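PDB 3FNK: cellulosomal scaffoldin adaptor protein B, which serves as an adaptor scaffoldin of the cellulosome, in which type II cohesin modules such as this second one bind dockerins to link protein components together. Local coordinates for residues A[10-15]-A[31-36]; A[83-88]-A[98-103]; A[135-140]-A[164-169]; A[143-148]-A[157-162]. All blocks are in the same frame, centred on the assembly; numbering follows the deposited sequence.

Contact 1. Residues A[10-15]-A[31-36]; sequences SYITMG and VKINKI
The phenol ring of Tyr11 has Asn34 against one face: Asn34 CB sits 3.2 Å above the ring plane, displaced from the centre toward the rim, and makes a CH-pi contact. Its nearest ring atoms are on the hydroxyl side, with Asn34 CB 3.3 Å from Tyr11 CZ. The Asn34 amide is tilted 33° to the ring, and its ND2 comes 3.6 Å from Tyr11 CE2. Chi1 of 59° puts Tyr11 CG between the backbone N and C; the ring itself leans toward the partner strand.

Beneath lies an antiparallel pairing of strands 11-16 and 26-34, the opening hairpin of the cohesin sandwich. Tyr11 and Asn34 form one hydrogen-bonded pair, and Thr13 and Lys32 the next, where Thr13 N reaches Lys32 O at 2.8 Å. On the same face as Tyr11, the Lys32 chain runs alongside Thr13, Lys32 CE 3.7 Å from Thr13 CG2. The other face is aliphatic: Ile12 CG1 rests 3.7 Å from Ile33 CG2, Ile12 CD1 touches Val31 CG1, and on the facing sheet Ile12 meets Val44 and Ile33 meets Phe39. Past the last pair, Ser10 OG donates to Lys35 O at 2.7 Å.

Polar ends on the Tyr11 face look beyond the hairpin. Thr13 OG1 bonds to Ile167 O of strand 165-167 and Asn34 ND2 to Ala9 O, so side-chain bonds tie this face to its neighbours while the aliphatic face packs inward.

Contact 2. Residues A[83-88]-A[98-103]; sequences PIVQGV and LSRSYT. With EDO (1,2-ethanediol), chain D.
A beta hairpin of strands 83-87 and 95-102 brings Arg100 alongside Pro83 and across Val85 on one of its faces. Arg100 CG is anti to the backbone N (chi1 -173°), and the chain runs extended from there to NE. The guanidinium group touches both neighbours: Arg100 NH2 comes within 3.5 Å of Pro83 CB, and Arg100 NH1 within 3.6 Å of Val85 CB. Both meet the flat group obliquely. Its NE is held by Leu76 O, beyond the hairpin. Further along, the edge of the Tyr102 ring meets the proline, with Pro83 N near the ring plane and Pro83 CB 3.9 Å from Tyr102 CD2; Tyr102 OH is bonded to Glu115 and to Ser78 N.

The backbones are bound by two hydrogen-bonded pairs, Ile84 with Ser101 and Gln86 with Ser99, each with two N-H...O bonds; Gln86 N to Ser99 O is 2.8 Å. In the cohesin jelly roll, strand 95-102 pairs on its other side with strand 39-47. As in other cohesins, this sheet probably offers the dockerin-binding surface.

On the face opposite Arg100 the contacts are sparse. In one of its two conformers, Ile84 sets CG2 3.8 Å from Thr103 CG2, the two side chains crossing at about a right angle. An ethanediol, probably from the crystallisation liquor, sets O1 2.8 Å from Ser99 OG and is also bonded to Asn97 OD1, while Val88 CG2 touches its C2.

Contact 3. Residues A[135-140]-A[164-169]; sequences VVFEDS and YFVIQP
Two hydrogen bonds carry this contact, and both involve the amide of Gln168 gripping the backbone of Phe137. Phe137 N donates to Gln168 OE1 at 2.9 Å, meeting a lone pair in the plane of the amide carbonyl. In return Gln168 NE2 donates to Phe137 O at 3.0 Å; this acceptor lies only 10° out of the amide plane, and the bond reaches a lone pair of the Phe137 carbonyl. With both ends used, the flat amide is fixed in its rotation. The Gln168 chain bends at chi2 (-76°), which turns CD off the line of the chain.

Apolar packing runs beside it. Val166 CG1 rests 3.8 Å from Phe137 CD1, the valine approaching the ring obliquely, and Phe137 also packs on Met14 of strand 11-16.

Close contacts of carbon with carbonyl oxygen complete the set: Val136 CB touches Gln168 OE1 at 3.6 Å, and Pro169 CG lies 3.1 Å from Val135 O, with Pro169 CD close as well.

Strand 136-137 belongs to the antiparallel sheet through Lys47 and Asn45, whereas 165-167 runs parallel to strand 11-16 in the other sheet of the cohesin sandwich. No main-chain hydrogen bond joins the two segments. The glutamine amide therefore does what a neighbouring strand would do, offering one donor and one acceptor to a single residue and tying the two sheets together with a side chain.

Contact 4. Residues A[143-148]-A[157-162]; sequences MPNGIT and GNRIQS
Asn145 lies flat on Arg159 in the closer-packed half of this contact. Asn145 CB stands 3.6 Å above the guanidinium plane, over its centre, and its amide plane is just 11° from that of the guanidinium, so the two flat groups are stacked although the side chains cross at about a right angle. Between these two residues the nearest approach is 3.7 Å, from Asn145 CB to Arg159 CZ. A water joins the same pair, donating to Asn145 O at 2.6 Å and accepting from Arg159 NH1 at 2.9 Å. Arg159 is bent at chi3 (59°), which turns NE off the run of the chain, and its side chain also touches Thr151. In the second touching spot, Ile147 points its CD1 at backbone oxygens, 3.5 Å from Gln161 O and 3.8 Å from Ile160 O.

The residues 143-148 lie between strands 136-137 and 150-154, which both pair with strand 39-47; a loop interrupting the edge strand in this way is consistent with one of the beta flaps of type II cohesins. A type I turn from Met143 to Gly146 puts Asn145 near its tip, and the partner 157-162 belongs to the loop leading on to strand 165-167.

Elsewhere the join is loose. No direct hydrogen bond crosses it, the backbones stay well apart, 8.1 Å between Ile147 CA and Gln161 CA, and Gln161 is exposed to solvent.

How the contacts relate
Contacts 1 and 3 are partly buried, contacts 2 and 4 lie at the surface. Contacts 1 and 2 are both antiparallel hairpins, but in different sheets: the first turns an aliphatic face into the sandwich, the second carries an arginine on one side and serines with Ile84 and Gln86 on the other. Contact 3 shares strand neighbours with contact 1, since 165-167 runs beside 11-16, and reaches the sheet of contact 2 through 136-137, although the centres of contacts 2 and 3 are about 19 Å apart. Contact 4 touches contact 3 at Ile147 and Val166, and contact 1 at Ile160 and Ile36. Backbone bonding thus gives way to side-chain amide bonds, then to stacking and water.

Contact 1. Residues A[10-15]-A[31-36]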
# COMPACT_ATOMS: atom_id res chain seq x y z
N SER A 10 -4.95 -12.41 -9.93
CA SER A 10 -4.71 -10.97 -9.78
C SER A 10 -4.92 -10.59 -8.33
O SER A 10 -5.92 -11.00 -7.71
CB SER A 10 -5.66 -10.19 -10.67
OG SER A 10 -5.39 -10.50 -12.01
N TYR A 11 -4.00 -9.81 -7.77
CA TYR A 11 -4.21 -9.33 -6.40
C TYR A 11 -3.50 -8.02 -6.09
O TYR A 11 -2.71 -7.50 -6.89
CB TYR A 11 -3.74 -10.37 -5.39
CG TYR A 11 -2.30 -10.74 -5.54
CD1 TYR A 11 -1.31 -9.93 -5.00
CD2 TYR A 11 -1.91 -11.93 -6.16
CE1 TYR A 11 0.03 -10.28 -5.11
CE2 TYR A 11 -0.58 -12.29 -6.28
CZ TYR A 11 0.38 -11.46 -5.75
OH TYR A 11 1.73 -11.79 -5.85
N ILE A 12 -3.81 -7.51 -4.92
CA ILE A 12 -3.01 -6.52 -4.25
C ILE A 12 -2.69 -7.04 -2.87
O ILE A 12 -3.56 -7.60 -2.18
CB ILE A 12 -3.71 -5.10 -4.20
CG1 ILE A 12 -2.78 -4.08 -3.51
CG2 ILE A 12 -5.09 -5.19 -3.57
CD1 ILE A 12 -3.28 -2.58 -3.62
N THR A 13 -1.45 -6.87 -2.45
CA THR A 13 -1.14 -7.30 -1.12
C THR A 13 -0.13 -6.38 -0.42
O THR A 13 0.36 -5.41 -1.02
CB THR A 13 -0.64 -8.80 -1.15
OG1 THR A 13 -0.82 -9.38 0.15
CG2 THR A 13 0.79 -8.87 -1.55
N MET A 14 0.13 -6.68 0.85
CA MET A 14 1.29 -6.13 1.59
C MET A 14 2.26 -7.26 1.99
O MET A 14 1.81 -8.24 2.60
CB MET A 14 0.78 -5.41 2.85
CG MET A 14 1.80 -4.50 3.50
SD MET A 14 1.07 -3.77 4.97
CE MET A 14 -0.31 -2.87 4.25
N GLY A 15 3.54 -7.12 1.66
CA GLY A 15 4.60 -8.01 2.20
C GLY A 15 5.53 -7.32 3.20
O GLY A 15 5.78 -6.10 3.08
N VAL A 31 3.39 -2.41 -0.35
CA VAL A 31 2.11 -2.62 -1.02
C VAL A 31 2.53 -2.96 -2.44
O VAL A 31 3.38 -2.28 -3.01
CB VAL A 31 1.20 -1.34 -0.99
CG1 VAL A 31 -0.08 -1.53 -1.84
CG2 VAL A 31 0.83 -0.97 0.44
N LYS A 32 1.96 -4.02 -3.01
CA LYS A 32 2.37 -4.52 -4.31
C LYS A 32 1.22 -5.26 -5.00
O LYS A 32 0.29 -5.76 -4.35
CB LYS A 32 3.57 -5.45 -4.13
CG LYS A 32 3.28 -6.64 -3.19
CD LYS A 32 4.61 -7.34 -2.89
CE LYS A 32 4.46 -8.49 -1.91
NZ LYS A 32 5.83 -9.14 -1.83
N ILE A 33 1.28 -5.34 -6.32
CA ILE A 33 0.16 -5.86 -7.07
C ILE A 33 0.65 -6.90 -8.05
O ILE A 33 1.83 -6.96 -8.40
CB ILE A 33 -0.61 -4.79 -7.86
CG1 ILE A 33 0.34 -3.92 -8.71
CG2 ILE A 33 -1.43 -3.94 -6.93
CD1 ILE A 33 -0.39 -3.14 -9.91
N ASN A 34 -0.30 -7.72 -8.50
CA ASN A 34 -0.04 -8.77 -9.43
C ASN A 34 -1.15 -8.79 -10.44
O ASN A 34 -2.34 -8.92 -10.08
CB ASN A 34 0.08 -10.14 -8.72
CG ASN A 34 0.54 -11.25 -9.67
OD1 ASN A 34 1.58 -11.13 -10.31
ND2 ASN A 34 -0.28 -12.30 -9.82
N LYS A 35 -0.75 -8.62 -11.69
CA LYS A 35 -1.60 -8.74 -12.87
C LYS A 35 -2.89 -7.92 -12.83
O LYS A 35 -4.01 -8.44 -13.01
CB LYS A 35 -1.85 -10.21 -13.21
CG LYS A 35 -0.59 -10.94 -13.63
CD LYS A 35 -0.93 -12.20 -14.45
CE LYS A 35 -1.39 -13.29 -13.57
NZ LYS A 35 -1.73 -14.60 -14.28
N ILE A 36 -2.72 -6.62 -12.60
CA ILE A 36 -3.83 -5.69 -12.65
C ILE A 36 -3.82 -5.05 -14.04
O ILE A 36 -2.86 -4.35 -14.40
CB ILE A 36 -3.74 -4.62 -11.52
CG1 ILE A 36 -3.61 -5.28 -10.13
CG2 ILE A 36 -4.95 -3.66 -11.56
CD1 ILE A 36 -4.77 -6.18 -9.66

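Contact 2. Residues A[83-88]-A[98-103]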
# COMPACT_ATOMS: atom_id res chain seq x y z
N PRO A 83 2.88 11.41 -12.44
CA PRO A 83 2.36 10.85 -11.17
C PRO A 83 2.11 11.92 -10.08
O PRO A 83 2.86 12.90 -9.97
CB PRO A 83 3.47 9.89 -10.73
CG PRO A 83 4.72 10.45 -11.35
CD PRO A 83 4.26 11.01 -12.70
N ILE A 84 1.02 11.76 -9.36
CA ILE A 84 0.78 12.60 -8.21
C ILE A 84 0.57 11.64 -7.02
O ILE A 84 -0.03 10.56 -7.17
CB ILE A 84 -0.38 13.60 -8.54
CG1 ILE A 84 -0.54 14.66 -7.45
CG2 ILE A 84 -1.69 12.89 -8.84
CD1 ILE A 84 -1.66 15.65 -7.78
N VAL A 85 1.10 12.01 -5.85
CA VAL A 85 1.01 11.15 -4.67
C VAL A 85 0.55 11.99 -3.48
O VAL A 85 0.96 13.16 -3.38
CB VAL A 85 2.38 10.49 -4.39
CG1 VAL A 85 3.49 11.54 -4.11
CG2 VAL A 85 2.31 9.43 -3.29
N GLN A 86 -0.28 11.41 -2.60
CA GLN A 86 -0.76 12.10 -1.39
C GLN A 86 -0.99 11.11 -0.24
O GLN A 86 -1.44 9.98 -0.50
CB GLN A 86 -2.06 12.87 -1.66
CG GLN A 86 -2.43 13.91 -0.57
CD GLN A 86 -3.79 14.59 -0.77
OE1 GLN A 86 -4.50 14.36 -1.77
NE2 GLN A 86 -4.16 15.42 0.17
N GLY A 87 -0.72 11.54 0.99
CA GLY A 87 -1.08 10.78 2.21
C GLY A 87 -1.99 11.59 3.11
O GLY A 87 -1.68 12.74 3.37
N VAL A 88 -3.14 11.02 3.49
CA VAL A 88 -4.07 11.62 4.43
C VAL A 88 -4.40 10.61 5.56
O VAL A 88 -5.29 9.75 5.42
CB VAL A 88 -5.38 12.14 3.75
CG1 VAL A 88 -6.23 12.85 4.78
CG2 VAL A 88 -5.06 13.10 2.62
N LEU A 98 -3.31 6.36 1.52
CA LEU A 98 -2.29 6.71 0.56
C LEU A 98 -2.86 6.56 -0.85
O LEU A 98 -3.56 5.57 -1.15
CB LEU A 98 -1.13 5.72 0.63
CG LEU A 98 -0.65 5.15 1.97
CD1 LEU A 98 0.29 3.99 1.72
CD2 LEU A 98 0.08 6.24 2.73
N SER A 99 -2.51 7.50 -1.71
CA SER A 99 -2.92 7.47 -3.11
C SER A 99 -1.80 7.94 -3.97
O SER A 99 -1.13 8.92 -3.67
CB SER A 99 -4.09 8.39 -3.37
OG SER A 99 -5.16 8.11 -2.54
N ARG A 100 -1.61 7.23 -5.07
CA ARG A 100 -0.73 7.64 -6.12
C ARG A 100 -1.33 7.23 -7.46
O ARG A 100 -1.71 6.04 -7.64
CB ARG A 100 0.64 7.00 -5.91
CG ARG A 100 1.68 7.50 -6.86
CD ARG A 100 3.10 6.98 -6.57
NE ARG A 100 4.04 7.51 -7.56
CZ ARG A 100 5.00 8.43 -7.32
NH1 ARG A 100 5.15 8.96 -6.10
NH2 ARG A 100 5.82 8.82 -8.31
N SER A 101 -1.39 8.18 -8.41
CA SER A 101 -1.91 7.93 -9.77
C SER A 101 -1.09 8.65 -10.85
O SER A 101 -0.54 9.70 -10.60
CB SER A 101 -3.35 8.45 -9.93
OG SER A 101 -4.33 7.53 -9.50
N TYR A 102 -1.04 8.08 -12.05
CA TYR A 102 -0.67 8.84 -13.24
C TYR A 102 -1.81 9.76 -13.64
O TYR A 102 -2.99 9.39 -13.49
CB TYR A 102 -0.39 7.86 -14.37
CG TYR A 102 0.96 7.15 -14.26
CD1 TYR A 102 1.10 5.82 -14.67
CD2 TYR A 102 2.07 7.80 -13.75
CE1 TYR A 102 2.33 5.16 -14.59
CE2 TYR A 102 3.30 7.15 -13.64
CZ TYR A 102 3.44 5.84 -14.10
OH TYR A 102 4.66 5.20 -13.99
N THR A 103 -1.48 10.93 -14.18
CA THR A 103 -2.49 11.88 -14.64
C THR A 103 -2.49 12.07 -16.17
O THR A 103 -3.54 12.39 -16.76
CB THR A 103 -2.31 13.28 -13.97
OG1 THR A 103 -0.95 13.70 -14.11
CG2 THR A 103 -2.67 13.22 -12.49
C1 EDO D . -5.09 10.48 -0.31
O1 EDO D . -5.06 9.09 0.03
C2 EDO D . -6.39 11.05 0.18
O2 EDO D . -7.42 10.78 -0.76

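Contact 3. Residues A[135-140]-A[164-169]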
# COMPACT_ATOMS: atom_id res chain seq x y z
N VAL A 135 -1.64 -5.83 10.73
CA VAL A 135 -1.96 -4.70 9.88
C VAL A 135 -2.93 -5.20 8.81
O VAL A 135 -2.71 -6.27 8.24
CB VAL A 135 -0.66 -4.16 9.26
CG1 VAL A 135 -0.94 -3.09 8.20
CG2 VAL A 135 0.24 -3.62 10.37
N VAL A 136 -4.01 -4.45 8.55
CA VAL A 136 -4.97 -4.83 7.52
C VAL A 136 -5.29 -3.68 6.51
O VAL A 136 -5.16 -2.49 6.86
CB VAL A 136 -6.28 -5.40 8.11
CG1 VAL A 136 -6.00 -6.73 8.91
CG2 VAL A 136 -7.02 -4.39 8.97
N PHE A 137 -5.65 -4.08 5.28
CA PHE A 137 -6.38 -3.21 4.37
C PHE A 137 -7.79 -3.25 4.87
O PHE A 137 -8.34 -4.32 5.12
CB PHE A 137 -6.34 -3.69 2.90
CG PHE A 137 -4.96 -3.70 2.29
CD1 PHE A 137 -4.27 -4.89 2.15
CD2 PHE A 137 -4.32 -2.49 1.93
CE1 PHE A 137 -2.96 -4.91 1.60
CE2 PHE A 137 -3.03 -2.48 1.39
CZ PHE A 137 -2.34 -3.72 1.22
N GLU A 138 -8.41 -2.09 5.00
CA GLU A 138 -9.70 -2.06 5.61
C GLU A 138 -10.52 -0.91 5.07
O GLU A 138 -10.02 0.19 4.92
CB GLU A 138 -9.48 -1.90 7.11
CG GLU A 138 -10.68 -1.57 7.88
CD GLU A 138 -10.38 -1.48 9.34
OE1 GLU A 138 -9.98 -2.52 9.93
OE2 GLU A 138 -10.51 -0.36 9.90
N ASP A 139 -11.78 -1.18 4.76
CA ASP A 139 -12.61 -0.11 4.26
C ASP A 139 -12.75 1.04 5.23
O ASP A 139 -12.54 0.91 6.46
CB ASP A 139 -13.96 -0.57 3.71
CG ASP A 139 -14.08 -0.32 2.23
OD1 ASP A 139 -13.09 0.19 1.67
OD2 ASP A 139 -15.13 -0.61 1.64
N SER A 140 -13.01 2.20 4.65
CA SER A 140 -13.16 3.46 5.36
C SER A 140 -14.51 4.06 5.02
O SER A 140 -15.04 3.80 3.92
CB SER A 140 -12.05 4.42 4.92
OG SER A 140 -12.46 5.76 5.05
N TYR A 164 -9.99 -8.93 -8.70
CA TYR A 164 -8.74 -9.16 -7.99
C TYR A 164 -9.01 -9.44 -6.51
O TYR A 164 -10.04 -9.05 -6.00
CB TYR A 164 -7.74 -7.99 -8.18
CG TYR A 164 -8.18 -6.67 -7.52
CD1 TYR A 164 -7.81 -6.38 -6.20
CD2 TYR A 164 -8.99 -5.75 -8.21
CE1 TYR A 164 -8.22 -5.18 -5.58
CE2 TYR A 164 -9.40 -4.52 -7.60
CZ TYR A 164 -9.01 -4.26 -6.29
OH TYR A 164 -9.38 -3.09 -5.66
N PHE A 165 -8.03 -10.06 -5.86
CA PHE A 165 -8.07 -10.38 -4.44
C PHE A 165 -7.28 -9.38 -3.63
O PHE A 165 -6.26 -8.91 -4.08
CB PHE A 165 -7.47 -11.78 -4.20
CG PHE A 165 -8.29 -12.90 -4.83
CD1 PHE A 165 -8.05 -13.30 -6.14
CD2 PHE A 165 -9.33 -13.51 -4.10
CE1 PHE A 165 -8.83 -14.33 -6.74
CE2 PHE A 165 -10.13 -14.54 -4.68
CZ PHE A 165 -9.86 -14.95 -6.00
N VAL A 166 -7.75 -9.07 -2.44
CA VAL A 166 -6.96 -8.28 -1.47
C VAL A 166 -6.40 -9.28 -0.46
O VAL A 166 -7.17 -9.86 0.28
CB VAL A 166 -7.88 -7.24 -0.76
CG1 VAL A 166 -7.16 -6.56 0.38
CG2 VAL A 166 -8.44 -6.19 -1.80
N ILE A 167 -5.08 -9.53 -0.47
CA ILE A 167 -4.51 -10.57 0.37
C ILE A 167 -3.91 -9.87 1.59
O ILE A 167 -2.97 -9.11 1.45
CB ILE A 167 -3.43 -11.39 -0.37
CG1 ILE A 167 -4.05 -12.06 -1.62
CG2 ILE A 167 -2.78 -12.44 0.56
CD1 ILE A 167 -3.05 -12.70 -2.63
N GLN A 168 -4.52 -10.06 2.75
CA GLN A 168 -4.07 -9.43 4.01
C GLN A 168 -2.70 -9.96 4.41
O GLN A 168 -2.40 -11.12 4.17
CB GLN A 168 -5.11 -9.63 5.11
CG GLN A 168 -6.52 -9.18 4.73
CD GLN A 168 -6.69 -7.67 4.75
OE1 GLN A 168 -5.73 -6.93 4.92
NE2 GLN A 168 -7.92 -7.22 4.56
N PRO A 169 -1.83 -9.10 4.98
CA PRO A 169 -0.41 -9.47 5.10
C PRO A 169 -0.02 -10.52 6.14
O PRO A 169 1.07 -11.10 6.03
CB PRO A 169 0.26 -8.15 5.47
CG PRO A 169 -0.82 -7.34 6.07
CD PRO A 169 -2.06 -7.70 5.34

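Contact 4. Residues A[143-148]-A[157-162]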
# COMPACT_ATOMS: atom_id res chain seq x y z
N MET A 143 -14.15 5.56 1.72
CA MET A 143 -14.04 4.74 0.49
C MET A 143 -15.34 3.92 0.19
O MET A 143 -15.32 2.69 0.19
CB MET A 143 -12.75 3.86 0.53
CG MET A 143 -11.40 4.63 0.43
SD MET A 143 -9.80 3.71 0.64
CE MET A 143 -9.66 2.89 -0.96
N PRO A 144 -16.47 4.61 -0.09
CA PRO A 144 -17.76 3.92 -0.33
C PRO A 144 -17.59 2.78 -1.32
O PRO A 144 -18.23 1.71 -1.18
CB PRO A 144 -18.63 4.99 -0.99
CG PRO A 144 -18.05 6.29 -0.54
CD PRO A 144 -16.57 6.06 -0.38
N ASN A 145 -16.72 3.01 -2.30
CA ASN A 145 -16.41 2.00 -3.29
C ASN A 145 -15.19 1.13 -2.97
O ASN A 145 -14.81 0.30 -3.80
CB ASN A 145 -16.25 2.65 -4.67
CG ASN A 145 -17.50 3.41 -5.11
OD1 ASN A 145 -18.62 2.90 -5.06
ND2 ASN A 145 -17.29 4.64 -5.56
N GLY A 146 -14.57 1.30 -1.80
CA GLY A 146 -13.34 0.52 -1.47
C GLY A 146 -13.56 -0.99 -1.49
O GLY A 146 -14.49 -1.46 -0.89
N ILE A 147 -12.72 -1.75 -2.20
CA ILE A 147 -12.78 -3.20 -2.12
C ILE A 147 -11.82 -3.58 -1.01
O ILE A 147 -10.57 -3.57 -1.20
CB ILE A 147 -12.37 -3.88 -3.47
CG1 ILE A 147 -13.40 -3.53 -4.55
CG2 ILE A 147 -12.15 -5.44 -3.28
CD1 ILE A 147 -13.00 -3.91 -6.01
N THR A 148 -12.38 -3.88 0.17
CA THR A 148 -11.54 -4.18 1.34
C THR A 148 -10.40 -3.14 1.50
O THR A 148 -9.23 -3.48 1.60
CB THR A 148 -10.99 -5.63 1.28
OG1 THR A 148 -12.05 -6.53 0.97
CG2 THR A 148 -10.36 -6.01 2.62
N GLY A 157 -8.94 5.87 -16.80
CA GLY A 157 -9.48 6.55 -15.60
C GLY A 157 -10.68 5.81 -15.04
O GLY A 157 -11.54 6.41 -14.37
N ASN A 158 -10.78 4.51 -15.34
CA ASN A 158 -11.87 3.68 -14.80
C ASN A 158 -11.44 2.92 -13.55
O ASN A 158 -10.33 2.39 -13.47
CB ASN A 158 -12.43 2.68 -15.83
CG ASN A 158 -12.74 3.33 -17.19
OD1 ASN A 158 -12.80 4.55 -17.34
ND2 ASN A 158 -12.94 2.49 -18.18
N ARG A 159 -12.35 2.86 -12.58
CA ARG A 159 -12.15 2.05 -11.39
C ARG A 159 -12.21 0.56 -11.76
O ARG A 159 -13.05 0.14 -12.56
CB ARG A 159 -13.23 2.41 -10.35
CG ARG A 159 -12.91 1.97 -8.91
CD ARG A 159 -13.84 2.73 -7.90
NE ARG A 159 -15.24 2.43 -8.21
CZ ARG A 159 -15.82 1.23 -8.04
NH1 ARG A 159 -15.14 0.20 -7.52
NH2 ARG A 159 -17.09 1.06 -8.37
N ILE A 160 -11.28 -0.24 -11.25
CA ILE A 160 -11.34 -1.68 -11.48
C ILE A 160 -12.32 -2.24 -10.43
O ILE A 160 -12.03 -2.23 -9.23
CB ILE A 160 -9.94 -2.29 -11.43
CG1 ILE A 160 -9.10 -1.74 -12.60
CG2 ILE A 160 -9.98 -3.84 -11.43
CD1 ILE A 160 -7.66 -1.94 -12.43
N GLN A 161 -13.50 -2.66 -10.89
CA GLN A 161 -14.63 -2.89 -9.99
C GLN A 161 -14.67 -4.30 -9.40
O GLN A 161 -15.40 -4.54 -8.42
CB GLN A 161 -15.96 -2.55 -10.66
CG GLN A 161 -16.18 -1.05 -10.98
CD GLN A 161 -17.55 -0.81 -11.62
OE1 GLN A 161 -18.54 -1.49 -11.30
NE2 GLN A 161 -17.62 0.18 -12.49
N SER A 162 -13.87 -5.21 -9.95
CA SER A 162 -13.81 -6.60 -9.47
C SER A 162 -12.67 -7.33 -10.17
O SER A 162 -11.94 -6.75 -10.98
CB SER A 162 -15.12 -7.33 -9.81
OG SER A 162 -15.15 -7.57 -11.20
O HOH W 1 -12.96 0.29 -5.61